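Local coordinates for FERM, RhoGEF and pleckstrin domain protein 2 (Danio rerio, PDB 6D21) that probably activates RAC1 as a guanine nucleotide exchange factor, here represented by its three-lobed FERM domain, a membrane-targeting module, at residues L30-V33 and F34-I37; P61-I65 and V66-R70; P85-P88 and G89-Q92; W270-C273 and V274-S278. One frame throughout, in Å; residues are numbered along the deposited sequence.

Contact 1: residues L30-V33 and F34-I37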
loop_
_atom_site.group_PDB
_atom_site.type_symbol
_atom_site.label_atom_id
_atom_site.label_comp_id
_atom_site.label_asym_id
_atom_site.label_seq_id
_atom_site.Cartn_x
_atom_site.Cartn_y
_atom_site.Cartn_z
ATOM N N LEU A 30 16.329 -2.163 5.938
ATOM C CA LEU A 30 15.653 -2.572 4.702
ATOM C C LEU A 30 16.407 -3.683 3.999
ATOM O O LEU A 30 15.809 -4.683 3.575
ATOM C CB LEU A 30 15.492 -1.390 3.739
ATOM C CG LEU A 30 14.337 -0.396 3.902
ATOM C CD1 LEU A 30 14.703 0.931 3.256
ATOM C CD2 LEU A 30 13.059 -0.931 3.281
ATOM N N SER A 31 17.719 -3.504 3.866
ATOM C CA SER A 31 18.549 -4.501 3.199
ATOM C C SER A 31 18.540 -5.831 3.939
ATOM O O SER A 31 18.423 -6.883 3.316
ATOM C CB SER A 31 19.989 -4.000 3.057
ATOM O OG SER A 31 20.012 -2.855 2.221
ATOM N N ASP A 32 18.671 -5.784 5.264
ATOM C CA ASP A 32 18.649 -6.994 6.070
ATOM C C ASP A 32 17.299 -7.711 5.979
ATOM O O ASP A 32 17.249 -8.941 5.958
ATOM C CB ASP A 32 18.982 -6.676 7.532
ATOM C CG ASP A 32 20.445 -6.331 7.736
ATOM O OD1 ASP A 32 21.246 -6.519 6.788
ATOM O OD2 ASP A 32 20.800 -5.878 8.845
ATOM N N VAL A 33 16.208 -6.949 5.925
ATOM C CA VAL A 33 14.885 -7.555 5.775
ATOM C C VAL A 33 14.772 -8.226 4.402
ATOM O O VAL A 33 14.351 -9.387 4.301
ATOM C CB VAL A 33 13.727 -6.519 5.947
ATOM C CG1 VAL A 33 12.398 -7.113 5.492
ATOM C CG2 VAL A 33 13.629 -6.030 7.413
ATOM N N PHE A 34 15.129 -7.497 3.351
ATOM C CA PHE A 34 15.120 -8.053 1.990
ATOM C C PHE A 34 15.990 -9.333 1.894
ATOM O O PHE A 34 15.601 -10.315 1.258
ATOM C CB PHE A 34 15.596 -6.999 0.962
ATOM C CG PHE A 34 14.725 -5.755 0.906
ATOM C CD1 PHE A 34 13.380 -5.812 1.255
ATOM C CD2 PHE A 34 15.257 -4.532 0.521
ATOM C CE1 PHE A 34 12.567 -4.661 1.218
ATOM C CE2 PHE A 34 14.460 -3.387 0.476
ATOM C CZ PHE A 34 13.118 -3.445 0.829
ATOM N N ARG A 35 17.151 -9.340 2.542
ATOM C CA ARG A 35 17.993 -10.540 2.538
ATOM C C ARG A 35 17.367 -11.691 3.322
ATOM O O ARG A 35 17.379 -12.837 2.881
ATOM C CB ARG A 35 19.374 -10.239 3.106
ATOM C CG ARG A 35 20.296 -11.467 3.167
ATOM C CD ARG A 35 21.653 -11.115 3.764
ATOM N NE ARG A 35 22.063 -9.792 3.303
ATOM C CZ ARG A 35 22.193 -8.729 4.086
ATOM N NH1 ARG A 35 22.550 -7.566 3.560
ATOM N NH2 ARG A 35 21.971 -8.830 5.390
ATOM N N ARG A 36 16.821 -11.383 4.489
ATOM C CA ARG A 36 16.237 -12.412 5.339
ATOM C C ARG A 36 15.141 -13.180 4.584
ATOM O O ARG A 36 15.126 -14.410 4.594
ATOM C CB ARG A 36 15.695 -11.781 6.631
ATOM C CG ARG A 36 15.038 -12.746 7.637
ATOM C CD ARG A 36 16.045 -13.533 8.444
ATOM N NE ARG A 36 17.098 -12.691 9.019
ATOM C CZ ARG A 36 17.041 -12.108 10.216
ATOM N NH1 ARG A 36 15.971 -12.257 10.993
ATOM N NH2 ARG A 36 18.058 -11.368 10.635
ATOM N N ILE A 37 14.246 -12.467 3.903
ATOM C CA ILE A 37 13.147 -13.130 3.208
ATOM C C ILE A 37 13.465 -13.354 1.720
ATOM O O ILE A 37 12.619 -13.825 0.965
ATOM C CB ILE A 37 11.826 -12.339 3.348
ATOM C CG1 ILE A 37 11.870 -11.013 2.577
ATOM C CG2 ILE A 37 11.493 -12.112 4.833
ATOM C CD1 ILE A 37 10.518 -10.259 2.583
#
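Phe34, Arg35, Arg36 and Ile37 each donate a backbone N-H to the carbonyl four residues earlier, from Leu30 O to Val33 O, and Ile37 is the first residue to leave helical backbone angles. The Phe34 N to Leu30 O bond is 2.9 Å long. The same carbonyl oxygen lies beneath the Phe34 ring, with Leu30 O 3.0 Å from the ring plane and displaced toward its rim, so one acceptor is gripped by an N-H and covered by an aromatic face. This follows from Phe34 chi1 of -61°, which sets CG opposite the carbonyl carbon and turns the ring back along the preceding turn. At the far end of the ring, Leu30 CD2 reaches Phe34 CZ at 3.5 Å; both side chains leave the helix along the same course.

On another side of the helix, Asp32 and Arg35 form a salt bridge three residues apart. Arg35 bends at chi3 (-38°), and its NH2 meets Asp32 OD1 at 2.8 Å from above the carboxylate plane. The two charged groups are far from coplanar, at 65°, so this is a single N-H contact and not a two-pronged one. Ser31 OG bonds to Gln27 O one turn back.

Helix 26-36 packs across the mixed sheet of the ubiquitin-like N-terminal lobe: Leu30 and Val33 touch Leu47, and Phe34 touches Phe45 of strand 45-50 and Leu79 of strand 76-81. Along strand 15-21, Arg36 pairs with Glu16, bonds to Phe17 O and touches Tyr18, while Asp32 touches Tyr18 and Leu20.

Contact 2: residues P61-I65 and V66-R70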
loop_
_atom_site.group_PDB
_atom_site.type_symbol
_atom_site.label_atom_id
_atom_site.label_comp_id
_atom_site.label_asym_id
_atom_site.label_seq_id
_atom_site.Cartn_x
_atom_site.Cartn_y
_atom_site.Cartn_z
ATOM N N PRO A 61 15.128 5.737 4.562
ATOM C CA PRO A 61 16.337 4.906 4.472
ATOM C C PRO A 61 17.651 5.674 4.642
ATOM O O PRO A 61 18.691 5.060 4.882
ATOM C CB PRO A 61 16.242 4.287 3.065
ATOM C CG PRO A 61 15.221 5.079 2.326
ATOM C CD PRO A 61 14.340 5.758 3.313
ATOM N N SER A 62 17.616 6.995 4.543
ATOM C CA SER A 62 18.861 7.769 4.555
ATOM C C SER A 62 19.182 8.346 5.928
ATOM O O SER A 62 20.290 8.839 6.171
ATOM C CB SER A 62 18.788 8.889 3.516
ATOM O OG SER A 62 17.575 9.611 3.634
ATOM N N LYS A 63 18.209 8.273 6.828
ATOM C CA LYS A 63 18.378 8.755 8.194
ATOM C C LYS A 63 18.664 7.602 9.159
ATOM O O LYS A 63 18.296 6.449 8.903
ATOM C CB LYS A 63 17.126 9.497 8.652
ATOM C CG LYS A 63 16.862 10.817 7.950
ATOM C CD LYS A 63 15.739 11.563 8.672
ATOM C CE LYS A 63 15.361 12.866 7.982
ATOM N NZ LYS A 63 16.386 13.316 7.000
ATOM N N LEU A 64 19.309 7.927 10.271
ATOM C CA LEU A 64 19.516 6.980 11.349
ATOM C C LEU A 64 18.173 6.553 11.901
ATOM O O LEU A 64 17.269 7.378 12.049
ATOM C CB LEU A 64 20.355 7.593 12.466
ATOM C CG LEU A 64 21.773 8.007 12.092
ATOM C CD1 LEU A 64 22.492 8.492 13.327
ATOM C CD2 LEU A 64 22.505 6.844 11.460
ATOM N N ILE A 65 18.046 5.270 12.213
ATOM C CA ILE A 65 16.812 4.762 12.776
ATOM C C ILE A 65 16.532 5.430 14.115
ATOM O O ILE A 65 15.397 5.841 14.365
ATOM C CB ILE A 65 16.860 3.252 12.954
ATOM C CG1 ILE A 65 17.053 2.582 11.594
ATOM C CG2 ILE A 65 15.586 2.759 13.630
ATOM C CD1 ILE A 65 17.222 1.092 11.679
ATOM N N VAL A 66 17.566 5.572 14.950
ATOM C CA VAL A 66 17.395 6.151 16.292
ATOM C C VAL A 66 16.955 7.617 16.257
ATOM O O VAL A 66 16.454 8.145 17.247
ATOM C CB VAL A 66 18.696 6.052 17.159
ATOM C CG1 VAL A 66 18.905 4.629 17.668
ATOM C CG2 VAL A 66 19.930 6.571 16.412
ATOM N N LYS A 67 17.147 8.270 15.121
ATOM C CA LYS A 67 16.679 9.636 14.932
ATOM C C LYS A 67 15.230 9.706 14.430
ATOM O O LYS A 67 14.674 10.791 14.297
ATOM C CB LYS A 67 17.595 10.374 13.947
ATOM C CG LYS A 67 18.916 10.858 14.535
ATOM C CD LYS A 67 19.509 12.001 13.705
ATOM C CE LYS A 67 20.611 12.737 14.464
ATOM N NZ LYS A 67 21.093 13.951 13.739
ATOM N N GLN A 68 14.620 8.562 14.129
ATOM C CA GLN A 68 13.261 8.561 13.581
ATOM C C GLN A 68 12.240 7.992 14.560
ATOM O O GLN A 68 11.052 8.318 14.493
ATOM C CB GLN A 68 13.209 7.763 12.277
ATOM C CG GLN A 68 14.223 8.193 11.227
ATOM C CD GLN A 68 14.081 7.402 9.941
ATOM O OE1 GLN A 68 13.006 7.355 9.345
ATOM N NE2 GLN A 68 15.164 6.768 9.512
ATOM N N VAL A 69 12.716 7.131 15.459
ATOM C CA VAL A 69 11.853 6.404 16.383
ATOM C C VAL A 69 12.378 6.480 17.812
ATOM O O VAL A 69 13.578 6.360 18.038
ATOM C CB VAL A 69 11.728 4.926 15.974
ATOM C CG1 VAL A 69 10.599 4.280 16.731
ATOM C CG2 VAL A 69 11.501 4.795 14.468
ATOM N N ARG A 70 11.484 6.658 18.779
ATOM C CA ARG A 70 11.894 6.874 20.166
ATOM C C ARG A 70 12.460 5.633 20.866
ATOM O O ARG A 70 13.566 5.662 21.408
ATOM C CB ARG A 70 10.715 7.408 20.980
ATOM C CG ARG A 70 10.947 7.364 22.481
ATOM C CD ARG A 70 9.778 7.959 23.237
ATOM N NE ARG A 70 9.595 9.361 22.893
ATOM C CZ ARG A 70 8.607 10.118 23.348
ATOM N NH1 ARG A 70 7.709 9.607 24.174
ATOM N NH2 ARG A 70 8.523 11.388 22.983
#
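With chi1 of -53° and chi2 of -178°, the Gln68 side chain leaves its backbone opposite the carbonyl carbon and runs on extended, carrying its amide back over the carbonyls of Lys63 and Leu64. NE2 then makes two weak hydrogen bonds, to Lys63 O at 3.2 Å and to Leu64 O at 3.4 Å; the first is the more bent. The amide also bonds to Asp60 O, its strongest partner, so one nitrogen gathers several backbone acceptors of the incoming loop. The amide and its stem lie close on the backbone: Gln68 CG is 3.3 Å from Leu64 O, and Lys63 CB is 3.5 Å from Gln68 NE2.

Next to the amide the backbone curls tightly. Lys67 N bonds to Leu64 O. Ile65 O takes two N-H groups, Gln68 N at 2.8 Å and Val69 N at 3.2 Å. On the outer side Leu64 CB touches Val66 CG2 and Lys67 CG, while Ile65 turns to the interior, against Leu29 of helix 26-36 and Ile6 of strand 3-9. This turn belongs to the connection between the last two strands of the ubiquitin-like lobe.

Were Gln68 an alanine, the carbonyls of Lys63, Leu64 and Asp60 would probably lose their shared donor, and the segment before the turn could shift. The chemistry is thus that of a neutral amide serving backbone oxygens: the two side-chain bonds within the turn are weak, the firmer one goes to Asp60 O, and the curl itself rests mainly on main-chain N-H groups.

Contact 3: residues P85-P88 and G89-Q92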
loop_
_atom_site.group_PDB
_atom_site.type_symbol
_atom_site.label_atom_id
_atom_site.label_comp_id
_atom_site.label_asym_id
_atom_site.label_seq_id
_atom_site.Cartn_x
_atom_site.Cartn_y
_atom_site.Cartn_z
ATOM N N PRO A 85 2.908 -0.974 -9.119
ATOM C CA PRO A 85 3.018 -0.852 -10.580
ATOM C C PRO A 85 1.657 -1.055 -11.219
ATOM O O PRO A 85 0.769 -1.607 -10.572
ATOM C CB PRO A 85 3.983 -1.978 -10.960
ATOM C CG PRO A 85 3.762 -3.032 -9.893
ATOM C CD PRO A 85 3.307 -2.309 -8.635
ATOM N N PRO A 86 1.496 -0.639 -12.483
ATOM C CA PRO A 86 0.191 -0.787 -13.122
ATOM C C PRO A 86 -0.298 -2.239 -13.159
ATOM O O PRO A 86 -1.500 -2.456 -13.089
ATOM C CB PRO A 86 0.423 -0.237 -14.534
ATOM C CG PRO A 86 1.874 -0.102 -14.685
ATOM C CD PRO A 86 2.442 0.105 -13.327
ATOM N N ASP A 87 0.603 -3.216 -13.235
ATOM C CA ASP A 87 0.152 -4.607 -13.262
ATOM C C ASP A 87 1.111 -5.543 -12.537
ATOM O O ASP A 87 2.025 -6.109 -13.144
ATOM C CB ASP A 87 -0.054 -5.070 -14.719
ATOM C CG ASP A 87 -0.537 -6.514 -14.818
ATOM O OD1 ASP A 87 -0.842 -7.127 -13.766
ATOM O OD2 ASP A 87 -0.625 -7.037 -15.950
ATOM N N PRO A 88 0.873 -5.749 -11.235
ATOM C CA PRO A 88 1.743 -6.596 -10.414
ATOM C C PRO A 88 1.763 -8.051 -10.893
ATOM O O PRO A 88 2.703 -8.794 -10.587
ATOM C CB PRO A 88 1.140 -6.473 -8.997
ATOM C CG PRO A 88 -0.144 -5.756 -9.146
ATOM C CD PRO A 88 -0.126 -5.014 -10.437
ATOM N N GLY A 89 0.735 -8.442 -11.640
ATOM C CA GLY A 89 0.691 -9.740 -12.279
ATOM C C GLY A 89 1.850 -9.922 -13.249
ATOM O O GLY A 89 2.195 -11.047 -13.598
ATOM N N GLN A 90 2.470 -8.823 -13.673
ATOM C CA GLN A 90 3.602 -8.927 -14.598
ATOM C C GLN A 90 4.944 -8.882 -13.899
ATOM O O GLN A 90 5.977 -8.876 -14.546
ATOM C CB GLN A 90 3.541 -7.829 -15.647
ATOM C CG GLN A 90 2.453 -8.098 -16.658
ATOM C CD GLN A 90 2.533 -7.178 -17.821
ATOM O OE1 GLN A 90 3.482 -7.236 -18.604
ATOM N NE2 GLN A 90 1.531 -6.319 -17.962
ATOM N N LEU A 91 4.938 -8.864 -12.578
ATOM C CA LEU A 91 6.191 -9.009 -11.859
ATOM C C LEU A 91 6.735 -10.404 -12.104
ATOM O O LEU A 91 5.963 -11.377 -12.182
ATOM C CB LEU A 91 5.987 -8.743 -10.367
ATOM C CG LEU A 91 5.573 -7.293 -10.102
ATOM C CD1 LEU A 91 5.111 -7.112 -8.658
ATOM C CD2 LEU A 91 6.735 -6.362 -10.439
ATOM N N GLN A 92 8.060 -10.490 -12.222
ATOM C CA GLN A 92 8.750 -11.699 -12.659
ATOM C C GLN A 92 8.745 -12.841 -11.654
ATOM O O GLN A 92 8.694 -14.010 -12.036
ATOM C CB GLN A 92 10.211 -11.373 -13.000
ATOM C CG GLN A 92 10.398 -10.474 -14.205
ATOM C CD GLN A 92 9.710 -11.027 -15.424
ATOM O OE1 GLN A 92 8.628 -10.574 -15.793
ATOM N NE2 GLN A 92 10.322 -12.027 -16.048
#
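The carboxylate of Asp87 and the amide of Gln90 meet with their planes 73° apart, their side chains crossing at about a right angle over a short 3-10 turn that leads toward helix 94-110 of the FERM central lobe. Asp87 OD2 lies in the plane of the Gln90 amide, 3.0 Å from NE2, whereas NE2 reaches that oxygen on its anti side and somewhat out of the carboxylate plane. The other oxygen, Asp87 OD1, accepts a weak bond from Gly89 N, closing an Asx turn; a chi1 of 180° swings the carboxylate round to this position.

Two backbone bonds shape the turn. Gln90 N reaches Asp87 O at 2.8 Å, and Leu91 N reaches Pro88 O at 3.0 Å. Asp87 therefore holds Gln90 at both backbone and side chain. Asp87 OD1 also has a long, weak ion pair with Arg184, while the like charge of Glu181 lies close by.

The other side is apolar. Phe100 of helix 94-110 touches Pro85, Pro88 and Leu91, closing over a small hydrophobic patch. Leu91 CD1 lies 4.0 Å from Pro88 CB within it, and Leu91 CG rests against the backbone, 3.3 Å from Pro88 O.

Contact 4: residues W270-C273 and V274-S278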
loop_
_atom_site.group_PDB
_atom_site.type_symbol
_atom_site.label_atom_id
_atom_site.label_comp_id
_atom_site.label_asym_id
_atom_site.label_seq_id
_atom_site.Cartn_x
_atom_site.Cartn_y
_atom_site.Cartn_z
ATOM N N TRP A 270 4.325 15.802 -0.710
ATOM C CA TRP A 270 5.256 16.274 -1.727
ATOM C C TRP A 270 6.380 15.241 -1.933
ATOM O O TRP A 270 6.645 14.830 -3.066
ATOM C CB TRP A 270 5.814 17.644 -1.341
ATOM C CG TRP A 270 6.742 18.197 -2.344
ATOM C CD1 TRP A 270 6.414 18.838 -3.508
ATOM C CD2 TRP A 270 8.168 18.156 -2.295
ATOM N NE1 TRP A 270 7.554 19.196 -4.189
ATOM C CE2 TRP A 270 8.643 18.793 -3.464
ATOM C CE3 TRP A 270 9.091 17.653 -1.376
ATOM C CZ2 TRP A 270 10.003 18.936 -3.735
ATOM C CZ3 TRP A 270 10.435 17.783 -1.655
ATOM C CH2 TRP A 270 10.878 18.427 -2.824
ATOM N N LYS A 271 7.019 14.803 -0.846
ATOM C CA LYS A 271 8.065 13.779 -0.935
ATOM C C LYS A 271 7.562 12.503 -1.599
ATOM O O LYS A 271 8.252 11.910 -2.429
ATOM C CB LYS A 271 8.620 13.424 0.448
ATOM C CG LYS A 271 9.566 14.457 1.043
ATOM C CD LYS A 271 10.127 13.972 2.381
ATOM C CE LYS A 271 11.128 12.836 2.208
ATOM N NZ LYS A 271 12.454 13.349 1.764
ATOM N N ASN A 272 6.367 12.078 -1.212
ATOM C CA ASN A 272 5.741 10.904 -1.793
ATOM C C ASN A 272 5.574 11.061 -3.308
ATOM O O ASN A 272 5.726 10.111 -4.068
ATOM C CB ASN A 272 4.382 10.656 -1.134
ATOM C CG ASN A 272 3.877 9.236 -1.335
ATOM O OD1 ASN A 272 4.634 8.338 -1.709
ATOM N ND2 ASN A 272 2.585 9.030 -1.087
ATOM N N CYS A 273 5.248 12.273 -3.738
ATOM C CA CYS A 273 5.034 12.532 -5.153
ATOM C C CYS A 273 6.353 12.530 -5.923
ATOM O O CYS A 273 6.456 11.952 -6.999
ATOM C CB CYS A 273 4.323 13.873 -5.338
ATOM S SG CYS A 273 2.580 13.853 -4.905
ATOM N N VAL A 274 7.356 13.189 -5.360
ATOM C CA VAL A 274 8.670 13.271 -5.971
ATOM C C VAL A 274 9.339 11.892 -6.089
ATOM O O VAL A 274 9.952 11.563 -7.115
ATOM C CB VAL A 274 9.566 14.244 -5.175
ATOM C CG1 VAL A 274 10.998 14.123 -5.612
ATOM C CG2 VAL A 274 9.062 15.673 -5.372
ATOM N N GLU A 275 9.218 11.096 -5.037
ATOM C CA GLU A 275 9.643 9.692 -5.043
ATOM C C GLU A 275 8.906 8.815 -6.067
ATOM O O GLU A 275 9.514 7.974 -6.714
ATOM C CB GLU A 275 9.458 9.099 -3.638
ATOM C CG GLU A 275 10.516 9.568 -2.647
ATOM C CD GLU A 275 10.187 9.217 -1.199
ATOM O OE1 GLU A 275 9.130 8.598 -0.944
ATOM O OE2 GLU A 275 10.996 9.571 -0.311
ATOM N N HIS A 276 7.593 8.993 -6.189
ATOM C CA HIS A 276 6.834 8.271 -7.204
ATOM C C HIS A 276 7.272 8.648 -8.601
ATOM O O HIS A 276 7.463 7.778 -9.453
ATOM C CB HIS A 276 5.333 8.530 -7.061
ATOM C CG HIS A 276 4.628 7.505 -6.246
ATOM N ND1 HIS A 276 4.732 7.451 -4.868
ATOM C CD2 HIS A 276 3.847 6.462 -6.607
ATOM C CE1 HIS A 276 4.014 6.439 -4.415
ATOM N NE2 HIS A 276 3.472 5.816 -5.451
ATOM N N HIS A 277 7.422 9.948 -8.840
ATOM C CA HIS A 277 7.835 10.426 -10.153
ATOM C C HIS A 277 9.208 9.872 -10.516
ATOM O O HIS A 277 9.435 9.363 -11.616
ATOM C CB HIS A 277 7.881 11.953 -10.203
ATOM C CG HIS A 277 8.461 12.477 -11.479
ATOM N ND1 HIS A 277 9.784 12.852 -11.601
ATOM C CD2 HIS A 277 7.909 12.641 -12.705
ATOM C CE1 HIS A 277 10.015 13.246 -12.841
ATOM N NE2 HIS A 277 8.895 13.126 -13.533
ATOM N N SER A 278 10.128 9.989 -9.576
ATOM C CA SER A 278 11.467 9.468 -9.765
ATOM C C SER A 278 11.424 7.953 -10.028
ATOM O O SER A 278 12.013 7.475 -11.000
ATOM C CB SER A 278 12.332 9.818 -8.546
ATOM O OG SER A 278 13.484 9.004 -8.453
#
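Val274 CG2 sits over the indole of Trp270 in a CH-pi contact, 3.9 Å from the centroid of the Trp270 six-membered ring and 19° off its normal. Its closest ring atom is Trp270 CE2, at 3.7 Å. The methyl comes from the next helical turn, whose Val274 N bonds to Trp270 O. The Trp270 CG lies opposite its own backbone nitrogen (chi1 -179°), which lays the indole alongside this turn.

On a different side of the helix, Asn272 O receives two donors from a single residue: His276 N and His276 ND1, each 3.0 Å away, approach it from opposite faces of the carbonyl plane. The ring nitrogen donates nearly edge-on. The His276 chi1 of -94° is away from a staggered setting, consistent with the ring turning to reach that carbonyl, and the Asn272 amide runs beside it, steeply inclined to the ring. A leucine in place of His276 would probably cost Asn272 O one of its two donors and remove the ring that meets Phe83. Nearby, Glu275 CG packs on Lys271 O, and Lys271 NZ stays 4.6 Å from Glu275 OE2, too far for a salt bridge though of opposite charge.

Outer residues fix these groups. Trp270 NE1 bonds to Leu233 O and its ring meets Phe235, while His276 packs edge-to-face on Phe83 and touches Val208. Cys273 faces Val208 and Phe240 on the two strands 203-209 and 239-244. The arrangement is that of the C-terminal helix of a PH-like domain, one side of it laid against the antiparallel sheet.

Overall arrangement
From the N terminus the four contacts follow in series, each closing only a turn of its own chain; none nests in or crosses another. Contact 1 lies on helix 26-36 of the ubiquitin-like lobe and contact 2 in the loop between strands 56-58 and 76-81. These two touch, Leu30 CD1 packing on Pro61 CB at 3.7 Å, so helix and loop cover the same sheet together. Contact 3 then lies where the chain passes from strand 76-81 to helix 94-110 of the central lobe. Contact 4, on helix 263-281 of the PH-like lobe, approaches contact 2 to about 6 Å and contact 3 to about 8 Å between nearest atoms, without touching either.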